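Local coordinates for ARO (armadillo repeats only protein) (Plasmodium falciparum Santa Lucia, PDB 5EWP), which probably acts as an armadillo-repeat scaffold that binds partner proteins during translocation and attachment of rhoptries to the apical pole of the parasite, at residues H49-D54 / S139-M144; L61-L66 / V103-V108; I68-E73 / S111-D116; G143-C148 / L191-E196. All blocks are in the same frame, centred on the assembly; numbering follows the deposited sequence.

Contact 1 (H49-D54 / S139-M144); sequences HPWAAD and SNIDGM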
loop_
_atom_site.group_PDB
_atom_site.type_symbol
_atom_site.label_atom_id
_atom_site.label_comp_id
_atom_site.label_asym_id
_atom_site.label_seq_id
_atom_site.Cartn_x
_atom_site.Cartn_y
_atom_site.Cartn_z
ATOM N N HIS A 49 1.728 15.306 -4.155
ATOM C CA HIS A 49 0.930 14.112 -3.913
ATOM C C HIS A 49 -0.122 14.465 -2.867
ATOM O O HIS A 49 0.137 15.286 -2.001
ATOM C CB HIS A 49 1.839 12.955 -3.452
ATOM C CG HIS A 49 1.119 11.669 -3.201
ATOM N ND1 HIS A 49 0.415 11.421 -2.040
ATOM C CD2 HIS A 49 0.988 10.559 -3.966
ATOM C CE1 HIS A 49 -0.106 10.210 -2.100
ATOM N NE2 HIS A 49 0.221 9.667 -3.260
ATOM N N PRO A 50 -1.320 13.858 -2.956
ATOM C CA PRO A 50 -2.394 14.298 -2.056
ATOM C C PRO A 50 -2.212 13.987 -0.563
ATOM O O PRO A 50 -2.825 14.684 0.238
ATOM C CB PRO A 50 -3.629 13.573 -2.602
ATOM C CG PRO A 50 -3.116 12.445 -3.408
ATOM C CD PRO A 50 -1.779 12.850 -3.929
ATOM N N TRP A 51 -1.402 13.002 -0.180
ATOM C CA TRP A 51 -1.236 12.732 1.246
ATOM C C TRP A 51 0.205 12.442 1.703
ATOM O O TRP A 51 0.500 12.569 2.888
ATOM C CB TRP A 51 -2.167 11.581 1.673
ATOM C CG TRP A 51 -1.957 10.262 0.996
ATOM C CD1 TRP A 51 -2.691 9.738 -0.038
ATOM C CD2 TRP A 51 -0.972 9.273 1.329
ATOM N NE1 TRP A 51 -2.200 8.490 -0.382
ATOM C CE2 TRP A 51 -1.149 8.184 0.447
ATOM C CE3 TRP A 51 0.053 9.209 2.290
ATOM C CZ2 TRP A 51 -0.348 7.039 0.495
ATOM C CZ3 TRP A 51 0.855 8.072 2.331
ATOM C CH2 TRP A 51 0.646 7.005 1.438
ATOM N N ALA A 52 1.093 12.047 0.788
ATOM C CA ALA A 52 2.475 11.722 1.171
ATOM C C ALA A 52 3.196 12.966 1.688
ATOM O O ALA A 52 3.082 14.039 1.104
ATOM C CB ALA A 52 3.230 11.133 -0.005
ATOM N N ALA A 53 3.939 12.821 2.777
ATOM C CA ALA A 53 4.716 13.940 3.326
ATOM C C ALA A 53 5.723 14.462 2.308
ATOM O O ALA A 53 6.311 13.686 1.559
ATOM C CB ALA A 53 5.418 13.511 4.592
ATOM N N ASP A 54 5.926 15.779 2.262
ATOM C CA ASP A 54 6.902 16.349 1.323
ATOM C C ASP A 54 8.303 15.738 1.464
ATOM O O ASP A 54 8.841 15.652 2.573
ATOM C CB ASP A 54 7.010 17.863 1.523
ATOM C CG ASP A 54 5.723 18.591 1.185
ATOM O OD1 ASP A 54 4.894 18.034 0.439
ATOM O OD2 ASP A 54 5.538 19.714 1.697
ATOM N N SER A 139 -2.051 3.485 10.416
ATOM C CA SER A 139 -1.913 4.942 10.321
ATOM C C SER A 139 -3.246 5.681 10.374
ATOM O O SER A 139 -4.243 5.208 9.840
ATOM C CB SER A 139 -1.181 5.314 9.025
ATOM O OG SER A 139 -1.197 6.717 8.804
ATOM N N ASN A 140 -3.247 6.878 10.962
ATOM C CA ASN A 140 -4.454 7.702 10.966
ATOM C C ASN A 140 -4.640 8.429 9.651
ATOM O O ASN A 140 -5.662 9.079 9.429
ATOM C CB ASN A 140 -4.423 8.758 12.083
ATOM C CG ASN A 140 -4.567 8.170 13.468
ATOM O OD1 ASN A 140 -5.105 7.078 13.645
ATOM N ND2 ASN A 140 -4.120 8.922 14.472
ATOM N N ILE A 141 -3.685 8.284 8.746
ATOM C CA ILE A 141 -3.817 8.957 7.468
ATOM C C ILE A 141 -4.506 7.988 6.535
ATOM O O ILE A 141 -3.976 6.920 6.259
ATOM C CB ILE A 141 -2.452 9.389 6.885
ATOM C CG1 ILE A 141 -1.730 10.349 7.832
ATOM C CG2 ILE A 141 -2.631 10.009 5.510
ATOM C CD1 ILE A 141 -0.336 10.715 7.365
ATOM N N ASP A 142 -5.692 8.360 6.060
ATOM C CA ASP A 142 -6.509 7.437 5.277
ATOM C C ASP A 142 -5.808 6.943 4.010
ATOM O O ASP A 142 -5.932 5.776 3.651
ATOM C CB ASP A 142 -7.849 8.083 4.920
ATOM C CG ASP A 142 -8.811 7.100 4.264
ATOM O OD1 ASP A 142 -9.033 6.001 4.829
ATOM O OD2 ASP A 142 -9.358 7.433 3.192
ATOM N N GLY A 143 -5.079 7.824 3.328
ATOM C CA GLY A 143 -4.407 7.427 2.096
ATOM C C GLY A 143 -3.369 6.348 2.342
ATOM O O GLY A 143 -3.222 5.404 1.571
ATOM N N MET A 144 -2.641 6.515 3.434
ATOM C CA MET A 144 -1.634 5.564 3.890
ATOM C C MET A 144 -2.256 4.203 4.234
ATOM O O MET A 144 -1.826 3.169 3.738
ATOM C CB MET A 144 -0.923 6.165 5.103
ATOM C CG MET A 144 0.077 5.275 5.800
ATOM S SD MET A 144 1.559 4.938 4.865
ATOM C CE MET A 144 2.478 4.033 6.123
#
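Trp51 lays one face of its indole flat on the backbone of Gly143 and Met144, in the first turn of helix 142-156. Gly143 CA sits 3.5 Å from the centroid of the five-membered ring, 13° off its normal, a CH-pi contact made squarely over the face. The peptide link follows the ring system outward: Gly143 C comes within 3.4 Å of Trp51 CE2. With no side chain, Gly143 lets the ring lie directly on its backbone. At the six-membered end, Met144 CB lies 3.8 Å from Trp51 CZ3, and the bend of the methionine at chi2 (69°) leaves SD oblique to the ring in a Met-aromatic contact. The tryptophan belongs to the loop between helices 28-34 and 58-70, which here reaches over helix 100-113 to the start of helix 142-156; His104 of the intervening helix meets the indole edge-to-face. The opposite face of the indole is taken by His49 CE1. His49 ND1 in turn accepts from both Trp51 N and Ala52 N, tying the loop into a compact turn behind the ring. Beside the indole, Ile141 CG2 approaches Trp51 CB at 4.2 Å, from the N-cap position of helix 142-156.

Contact 2 (L61-L66 / V103-V108); sequences LSATQL and VHAAVV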
loop_
_atom_site.group_PDB
_atom_site.type_symbol
_atom_site.label_atom_id
_atom_site.label_comp_id
_atom_site.label_asym_id
_atom_site.label_seq_id
_atom_site.Cartn_x
_atom_site.Cartn_y
_atom_site.Cartn_z
ATOM N N LEU A 61 12.949 12.143 -2.538
ATOM C CA LEU A 61 12.533 12.705 -3.813
ATOM C C LEU A 61 12.696 11.693 -4.954
ATOM O O LEU A 61 11.882 11.627 -5.877
ATOM C CB LEU A 61 13.344 13.955 -4.104
ATOM C CG LEU A 61 12.890 14.788 -5.299
ATOM C CD1 LEU A 61 11.463 15.280 -5.122
ATOM C CD2 LEU A 61 13.862 15.943 -5.468
ATOM N N SER A 62 13.763 10.904 -4.873
ATOM C CA SER A 62 14.045 9.880 -5.874
ATOM C C SER A 62 13.001 8.772 -5.793
ATOM O O SER A 62 12.499 8.308 -6.813
ATOM C CB SER A 62 15.451 9.324 -5.671
ATOM O OG SER A 62 16.435 10.333 -5.902
ATOM N N ALA A 63 12.663 8.366 -4.574
ATOM C CA ALA A 63 11.593 7.393 -4.361
ATOM C C ALA A 63 10.283 7.924 -4.952
ATOM O O ALA A 63 9.510 7.169 -5.546
ATOM C CB ALA A 63 11.435 7.077 -2.873
ATOM N N THR A 64 10.042 9.230 -4.801
ATOM C CA THR A 64 8.832 9.826 -5.352
ATOM C C THR A 64 8.840 9.794 -6.899
ATOM O O THR A 64 7.833 9.482 -7.519
ATOM C CB THR A 64 8.646 11.263 -4.841
ATOM O OG1 THR A 64 8.633 11.243 -3.404
ATOM C CG2 THR A 64 7.345 11.836 -5.350
ATOM N N GLN A 65 9.974 10.088 -7.527
ATOM C CA GLN A 65 10.019 10.034 -8.990
ATOM C C GLN A 65 9.806 8.609 -9.483
ATOM O O GLN A 65 9.182 8.399 -10.527
ATOM C CB GLN A 65 11.341 10.567 -9.534
ATOM C CG GLN A 65 11.602 12.046 -9.190
ATOM C CD GLN A 65 10.498 12.991 -9.664
ATOM O OE1 GLN A 65 10.188 13.969 -8.988
ATOM N NE2 GLN A 65 9.909 12.706 -10.822
ATOM N N LEU A 66 10.324 7.633 -8.738
ATOM C CA LEU A 66 10.120 6.226 -9.099
ATOM C C LEU A 66 8.636 5.865 -8.988
ATOM O O LEU A 66 8.092 5.157 -9.844
ATOM C CB LEU A 66 10.973 5.308 -8.216
ATOM C CG LEU A 66 12.464 5.311 -8.561
ATOM C CD1 LEU A 66 13.319 4.683 -7.449
ATOM C CD2 LEU A 66 12.731 4.633 -9.916
ATOM N N VAL A 103 9.036 6.936 4.370
ATOM C CA VAL A 103 8.069 5.849 4.494
ATOM C C VAL A 103 6.937 6.070 3.500
ATOM O O VAL A 103 6.563 5.166 2.764
ATOM C CB VAL A 103 7.491 5.735 5.895
ATOM C CG1 VAL A 103 6.431 4.607 5.920
ATOM C CG2 VAL A 103 8.606 5.463 6.900
ATOM N N HIS A 104 6.389 7.289 3.474
ATOM C CA HIS A 104 5.257 7.547 2.586
ATOM C C HIS A 104 5.600 7.313 1.126
ATOM O O HIS A 104 4.820 6.715 0.398
ATOM C CB HIS A 104 4.754 8.971 2.769
ATOM C CG HIS A 104 4.035 9.191 4.059
ATOM N ND1 HIS A 104 3.606 10.437 4.467
ATOM C CD2 HIS A 104 3.631 8.322 5.014
ATOM C CE1 HIS A 104 3.003 10.329 5.636
ATOM N NE2 HIS A 104 2.992 9.053 5.985
ATOM N N ALA A 105 6.766 7.784 0.703
ATOM C CA ALA A 105 7.172 7.631 -0.686
ATOM C C ALA A 105 7.310 6.153 -1.045
ATOM O O ALA A 105 6.912 5.737 -2.132
ATOM C CB ALA A 105 8.485 8.377 -0.948
ATOM N N ALA A 106 7.859 5.369 -0.119
ATOM C CA ALA A 106 8.004 3.921 -0.319
ATOM C C ALA A 106 6.657 3.216 -0.403
ATOM O O ALA A 106 6.468 2.334 -1.234
ATOM C CB ALA A 106 8.861 3.300 0.824
ATOM N N VAL A 107 5.721 3.594 0.458
ATOM C CA VAL A 107 4.380 3.029 0.395
ATOM C C VAL A 107 3.701 3.366 -0.934
ATOM O O VAL A 107 3.136 2.485 -1.584
ATOM C CB VAL A 107 3.510 3.535 1.569
ATOM C CG1 VAL A 107 2.038 3.235 1.324
ATOM C CG2 VAL A 107 3.983 2.900 2.875
ATOM N N VAL A 108 3.762 4.633 -1.343
ATOM C CA VAL A 108 3.176 5.008 -2.632
ATOM C C VAL A 108 3.812 4.213 -3.788
ATOM O O VAL A 108 3.085 3.641 -4.621
ATOM C CB VAL A 108 3.320 6.520 -2.899
ATOM C CG1 VAL A 108 2.861 6.853 -4.328
ATOM C CG2 VAL A 108 2.520 7.305 -1.852
#
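Two long helices of the armadillo array, 58-70 and 100-113, come together here through a small alanine-to-alanine contact. Ala63 and Ala105 both direct their CB atoms into the interface, and the two methyl groups meet tip to tip, with Ala63 CB 3.8 Å from Ala105 CB. Thr64 flanks the pair: its OG1 also stands 3.8 Å from Ala105 CB, so the Ala105 methyl touches a methyl and a hydroxyl oxygen on successive residues of the facing helix. With such short side chains between them the backbones draw near, and Thr64 CA and Ala105 CA are 5.4 Å apart. The threonine has OG1 beside its own backbone N and anti to the carbonyl carbon (chi1 -56°), a placement from which the hydroxyl bonds to the carbonyl oxygen of Ala60, one turn earlier in helix 58-70. Its polar end is thereby engaged within its own helix, while the same oxygen packs against the apolar methyl opposite. Close stacking of successive helices in this way is how armadillo repeats build their continuous superhelical solenoid. Larger residues enclose the small central patch. Leu94 of helix 87-95 packs on Ala63, and Leu95 of that helix rests on Ala106 and Val107. Met48 and Pro55, from the loop preceding helix 58-70, lie against Thr64, whereas Phe19 of helix 14-25 and Leu34 of helix 28-34 meet Ser62.

Contact 3 (I68-E73 / S111-D116); sequences ILASKE and SFLSVD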
loop_
_atom_site.group_PDB
_atom_site.type_symbol
_atom_site.label_atom_id
_atom_site.label_comp_id
_atom_site.label_asym_id
_atom_site.label_seq_id
_atom_site.Cartn_x
_atom_site.Cartn_y
_atom_site.Cartn_z
ATOM N N ILE A 68 6.187 7.915 -9.429
ATOM C CA ILE A 68 5.548 8.558 -10.570
ATOM C C ILE A 68 5.689 7.694 -11.811
ATOM O O ILE A 68 4.715 7.470 -12.536
ATOM C CB ILE A 68 6.136 9.977 -10.795
ATOM C CG1 ILE A 68 5.680 10.885 -9.657
ATOM C CG2 ILE A 68 5.691 10.535 -12.133
ATOM C CD1 ILE A 68 6.408 12.243 -9.604
ATOM N N LEU A 69 6.884 7.161 -12.034
ATOM C CA LEU A 69 7.092 6.285 -13.177
ATOM C C LEU A 69 6.234 5.031 -13.050
ATOM O O LEU A 69 5.644 4.569 -14.040
ATOM C CB LEU A 69 8.567 5.921 -13.320
ATOM C CG LEU A 69 9.518 7.081 -13.626
ATOM C CD1 LEU A 69 10.961 6.597 -13.704
ATOM C CD2 LEU A 69 9.097 7.788 -14.912
ATOM N N ALA A 70 6.159 4.479 -11.843
ATOM C CA ALA A 70 5.337 3.282 -11.610
ATOM C C ALA A 70 3.840 3.550 -11.813
ATOM O O ALA A 70 3.060 2.627 -12.052
ATOM C CB ALA A 70 5.582 2.728 -10.200
ATOM N N SER A 71 3.434 4.809 -11.730
ATOM C CA SER A 71 2.016 5.138 -11.807
ATOM C C SER A 71 1.579 5.417 -13.248
ATOM O O SER A 71 0.397 5.631 -13.507
ATOM C CB SER A 71 1.695 6.337 -10.919
ATOM O OG SER A 71 2.186 7.524 -11.499
ATOM N N LYS A 72 2.524 5.413 -14.183
ATOM C CA LYS A 72 2.188 5.632 -15.589
ATOM C C LYS A 72 1.429 4.434 -16.179
ATOM O O LYS A 72 2.039 3.449 -16.609
ATOM C CB LYS A 72 3.452 5.907 -16.409
ATOM C CG LYS A 72 4.121 7.236 -16.112
ATOM C CD LYS A 72 3.100 8.355 -16.061
ATOM C CE LYS A 72 3.695 9.630 -15.483
ATOM N NZ LYS A 72 2.633 10.494 -14.894
ATOM N N GLU A 73 0.099 4.520 -16.154
ATOM C CA GLU A 73 -0.800 3.522 -16.747
ATOM C C GLU A 73 -0.390 3.055 -18.145
ATOM O O GLU A 73 -0.365 1.857 -18.423
ATOM C CB GLU A 73 -2.232 4.069 -16.803
ATOM N N SER A 111 2.776 0.533 -3.663
ATOM C CA SER A 111 1.370 0.305 -3.978
ATOM C C SER A 111 1.155 0.315 -5.491
ATOM O O SER A 111 0.447 -0.541 -6.011
ATOM C CB SER A 111 0.465 1.333 -3.290
ATOM O OG SER A 111 0.691 2.640 -3.775
ATOM N N PHE A 112 1.783 1.247 -6.209
ATOM C CA PHE A 112 1.692 1.224 -7.672
ATOM C C PHE A 112 2.407 0.025 -8.292
ATOM O O PHE A 112 1.940 -0.533 -9.290
ATOM C CB PHE A 112 2.259 2.501 -8.278
ATOM C CG PHE A 112 1.325 3.671 -8.165
ATOM C CD1 PHE A 112 0.086 3.643 -8.796
ATOM C CD2 PHE A 112 1.678 4.783 -7.429
ATOM C CE1 PHE A 112 -0.789 4.716 -8.687
ATOM C CE2 PHE A 112 0.813 5.870 -7.325
ATOM C CZ PHE A 112 -0.423 5.825 -7.949
ATOM N N LEU A 113 3.549 -0.351 -7.728
ATOM C CA LEU A 113 4.315 -1.469 -8.277
ATOM C C LEU A 113 3.562 -2.780 -8.125
ATOM O O LEU A 113 3.829 -3.747 -8.856
ATOM C CB LEU A 113 5.680 -1.575 -7.599
ATOM C CG LEU A 113 6.670 -0.459 -7.962
ATOM C CD1 LEU A 113 7.832 -0.563 -7.020
ATOM C CD2 LEU A 113 7.123 -0.633 -9.401
ATOM N N SER A 114 2.637 -2.821 -7.174
ATOM C CA SER A 114 1.896 -4.063 -6.902
ATOM C C SER A 114 0.698 -4.231 -7.830
ATOM O O SER A 114 0.042 -5.278 -7.819
ATOM C CB SER A 114 1.427 -4.117 -5.450
ATOM O OG SER A 114 0.336 -3.233 -5.220
ATOM N N VAL A 115 0.407 -3.204 -8.621
ATOM C CA VAL A 115 -0.763 -3.237 -9.492
ATOM C C VAL A 115 -0.420 -3.865 -10.837
ATOM O O VAL A 115 0.492 -3.421 -11.537
ATOM C CB VAL A 115 -1.356 -1.838 -9.721
ATOM C CG1 VAL A 115 -2.537 -1.924 -10.685
ATOM C CG2 VAL A 115 -1.804 -1.246 -8.393
ATOM N N ASP A 116 -1.166 -4.908 -11.191
ATOM C CA ASP A 116 -0.966 -5.572 -12.471
ATOM C C ASP A 116 0.484 -5.995 -12.678
ATOM O O ASP A 116 1.054 -5.804 -13.761
ATOM C CB ASP A 116 -1.411 -4.672 -13.636
ATOM C CG ASP A 116 -2.920 -4.479 -13.694
ATOM O OD1 ASP A 116 -3.662 -5.335 -13.175
ATOM O OD2 ASP A 116 -3.364 -3.462 -14.261
#
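Ser71 CB stands almost exactly above the middle of the Phe112 ring, 3.5 Å from its centroid and 4° off the normal. This is a CH-pi contact made by the methylene of a polar residue, and its centring is plain from the near equality of the distances from Ser71 CB to the six ring carbons. Alongside it, the methyl group of Ala70 meets two residues of the other helix at once: Ala70 CB is 3.8 Å from Phe112 CB and 3.8 Å from Leu113 CD2. The leucine touches with its CD2 branch: its CB bond runs alongside the neighbouring helix, and the end of the chain then comes nearer.

Behind this layer, the serine hydroxyl is turned back to its own helix end, away from the ring. With chi1 at 73°, OG lies between the backbone N and the carbonyl carbon, from where it donates to Ile68 O at 2.7 Å. Ser71 N reaches the same oxygen from the same face of the carbonyl plane, and Ile68 O is gripped by two donors of one residue, while the backbone at Ser71 puts CB over Phe112. Across the contact, Ser114 OG likewise turns back to Ser111 O at 2.8 Å, and it has a further partner in Asn154 ND2 on helix 142-156. Ile82 of helix 77-84 packs on both Ala70 and Leu113, filling in beside the methyl contacts. Lys79 of that helix hydrogen-bonds Val115 O. The arrangement joins the C-terminal parts of helices 58-70 and 100-113, where each long helix gives way to the turn leading into the next helix of the armadillo solenoid.

Contact 4 (G143-C148 / L191-E196); sequences GMKAAC and LYTQLE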
loop_
_atom_site.group_PDB
_atom_site.type_symbol
_atom_site.label_atom_id
_atom_site.label_comp_id
_atom_site.label_asym_id
_atom_site.label_seq_id
_atom_site.Cartn_x
_atom_site.Cartn_y
_atom_site.Cartn_z
ATOM N N GLY A 143 -5.079 7.824 3.328
ATOM C CA GLY A 143 -4.407 7.427 2.096
ATOM C C GLY A 143 -3.369 6.348 2.342
ATOM O O GLY A 143 -3.222 5.404 1.571
ATOM N N MET A 144 -2.641 6.515 3.434
ATOM C CA MET A 144 -1.634 5.564 3.890
ATOM C C MET A 144 -2.256 4.203 4.234
ATOM O O MET A 144 -1.826 3.169 3.738
ATOM C CB MET A 144 -0.923 6.165 5.103
ATOM C CG MET A 144 0.077 5.275 5.800
ATOM S SD MET A 144 1.559 4.938 4.865
ATOM C CE MET A 144 2.478 4.033 6.123
ATOM N N LYS A 145 -3.285 4.200 5.074
ATOM C CA LYS A 145 -3.852 2.920 5.494
ATOM C C LYS A 145 -4.505 2.191 4.320
ATOM O O LYS A 145 -4.395 0.973 4.214
ATOM C CB LYS A 145 -4.846 3.110 6.650
ATOM C CG LYS A 145 -6.124 3.853 6.304
ATOM C CD LYS A 145 -6.800 4.443 7.561
ATOM C CE LYS A 145 -6.601 3.575 8.779
ATOM N NZ LYS A 145 -7.404 4.053 9.936
ATOM N N ALA A 146 -5.137 2.931 3.414
ATOM C CA ALA A 146 -5.778 2.315 2.260
ATOM C C ALA A 146 -4.763 1.748 1.269
ATOM O O ALA A 146 -4.969 0.662 0.733
ATOM C CB ALA A 146 -6.676 3.315 1.561
ATOM N N ALA A 147 -3.677 2.487 1.029
ATOM C CA ALA A 147 -2.624 2.039 0.120
ATOM C C ALA A 147 -1.928 0.794 0.664
ATOM O O ALA A 147 -1.618 -0.135 -0.093
ATOM C CB ALA A 147 -1.605 3.154 -0.123
ATOM N N CYS A 148 -1.669 0.776 1.968
ATOM C CA CYS A 148 -1.042 -0.390 2.575
ATOM C C CYS A 148 -1.956 -1.615 2.476
ATOM O O CYS A 148 -1.503 -2.704 2.128
ATOM C CB CYS A 148 -0.696 -0.115 4.030
ATOM S SG CYS A 148 0.759 0.967 4.217
ATOM N N LEU A 191 -17.128 6.347 2.481
ATOM C CA LEU A 191 -16.445 5.344 3.279
ATOM C C LEU A 191 -15.727 4.391 2.325
ATOM O O LEU A 191 -15.980 3.192 2.315
ATOM C CB LEU A 191 -17.433 4.608 4.182
ATOM C CG LEU A 191 -18.061 5.507 5.255
ATOM C CD1 LEU A 191 -19.339 4.910 5.801
ATOM C CD2 LEU A 191 -17.061 5.693 6.367
ATOM N N TYR A 192 -14.850 4.972 1.513
ATOM C CA TYR A 192 -14.057 4.256 0.519
ATOM C C TYR A 192 -13.247 3.123 1.126
ATOM O O TYR A 192 -13.341 1.974 0.691
ATOM C CB TYR A 192 -13.114 5.226 -0.187
ATOM C CG TYR A 192 -13.814 6.260 -1.036
ATOM C CD1 TYR A 192 -14.894 5.914 -1.842
ATOM C CD2 TYR A 192 -13.400 7.586 -1.025
ATOM C CE1 TYR A 192 -15.534 6.863 -2.622
ATOM C CE2 TYR A 192 -14.030 8.538 -1.798
ATOM C CZ TYR A 192 -15.098 8.175 -2.595
ATOM O OH TYR A 192 -15.729 9.128 -3.365
ATOM N N THR A 193 -12.443 3.465 2.127
ATOM C CA THR A 193 -11.528 2.518 2.743
ATOM C C THR A 193 -12.304 1.351 3.348
ATOM O O THR A 193 -11.883 0.204 3.233
ATOM C CB THR A 193 -10.664 3.205 3.821
ATOM O OG1 THR A 193 -9.926 4.275 3.220
ATOM C CG2 THR A 193 -9.695 2.220 4.461
ATOM N N GLN A 194 -13.448 1.638 3.965
ATOM C CA GLN A 194 -14.276 0.580 4.538
ATOM C C GLN A 194 -14.774 -0.396 3.474
ATOM O O GLN A 194 -14.721 -1.617 3.655
ATOM C CB GLN A 194 -15.467 1.177 5.297
ATOM C CG GLN A 194 -15.102 1.805 6.632
ATOM C CD GLN A 194 -14.513 3.200 6.494
ATOM O OE1 GLN A 194 -14.449 3.753 5.396
ATOM N NE2 GLN A 194 -14.082 3.778 7.613
ATOM N N LEU A 195 -15.255 0.149 2.365
ATOM C CA LEU A 195 -15.757 -0.666 1.272
ATOM C C LEU A 195 -14.634 -1.498 0.664
ATOM O O LEU A 195 -14.823 -2.680 0.366
ATOM C CB LEU A 195 -16.422 0.204 0.211
ATOM C CG LEU A 195 -17.013 -0.557 -0.978
ATOM C CD1 LEU A 195 -17.860 -1.728 -0.526
ATOM C CD2 LEU A 195 -17.857 0.398 -1.799
ATOM N N GLU A 196 -13.463 -0.886 0.493
ATOM C CA GLU A 196 -12.325 -1.621 -0.066
ATOM C C GLU A 196 -11.914 -2.764 0.861
ATOM O O GLU A 196 -11.592 -3.864 0.407
ATOM C CB GLU A 196 -11.148 -0.675 -0.331
ATOM C CG GLU A 196 -11.440 0.344 -1.425
ATOM C CD GLU A 196 -10.344 1.382 -1.595
ATOM O OE1 GLU A 196 -9.310 1.298 -0.890
ATOM O OE2 GLU A 196 -10.525 2.296 -2.430
HETATM O O HOH W 1 -7.546 -0.250 0.362
#
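Ala146 pushes its methyl group between Thr193 and Glu196, side chains one turn apart on helix 192-205. Ala146 CB lies 3.8 Å from Thr193 OG1 and 4.1 Å from Glu196 OE1, so the methyl faces oxygen atoms. Thr193 adopts chi1 -59°, which sets OG1 beside its backbone N and CG2 anti to that nitrogen. OG1 hydrogen-bonds to the carboxylate of Asp142, at the start of the helix that carries Ala146, while CG2 meets the aliphatic part of Lys145 at a looser 4.3 Å from Lys145 CG. With CG beside its backbone N and the chain extended beyond it (chi2 174°), Glu196 carries its carboxylate back toward the Thr193 end and up to Ala146. There a water donates to both helices, at 2.7 Å to Glu196 OE1 and 2.8 Å to Ala146 O, giving the main-chain oxygen a bridge to the acidic side chain. The segments run nearly parallel, at 16° with axes 10.2 Å apart, and Ala146 and Thr193 mark the closest backbone approach. Outside the pair, helix 100-113 packs through Val107 on Met144, Ala147 and Cys148, and helix 237-250 through Leu239 and Ala242 on Leu195, placing the two helices side by side within the row of long helices that runs through the repeats.

In the fold
Contacts 2 and 3 lie on the same two helices, 58-70 and 100-113, with centres about 12 Å apart and segments that adjoin in the sequence. Contact 1 spans them along the chain: both are nested in the loop it closes, from the segment before helix 58-70 to the start of helix 142-156. Contact 4 begins where contact 1 ends, sharing Gly143 and Met144, and carries the succession on to helix 192-205; the centres of contacts 1 and 4 are about 11 Å apart. Helices 58-70, 100-113, 142-156 and 192-205 thus form one continuous row, consistent with an elongated armadillo scaffold for binding other proteins.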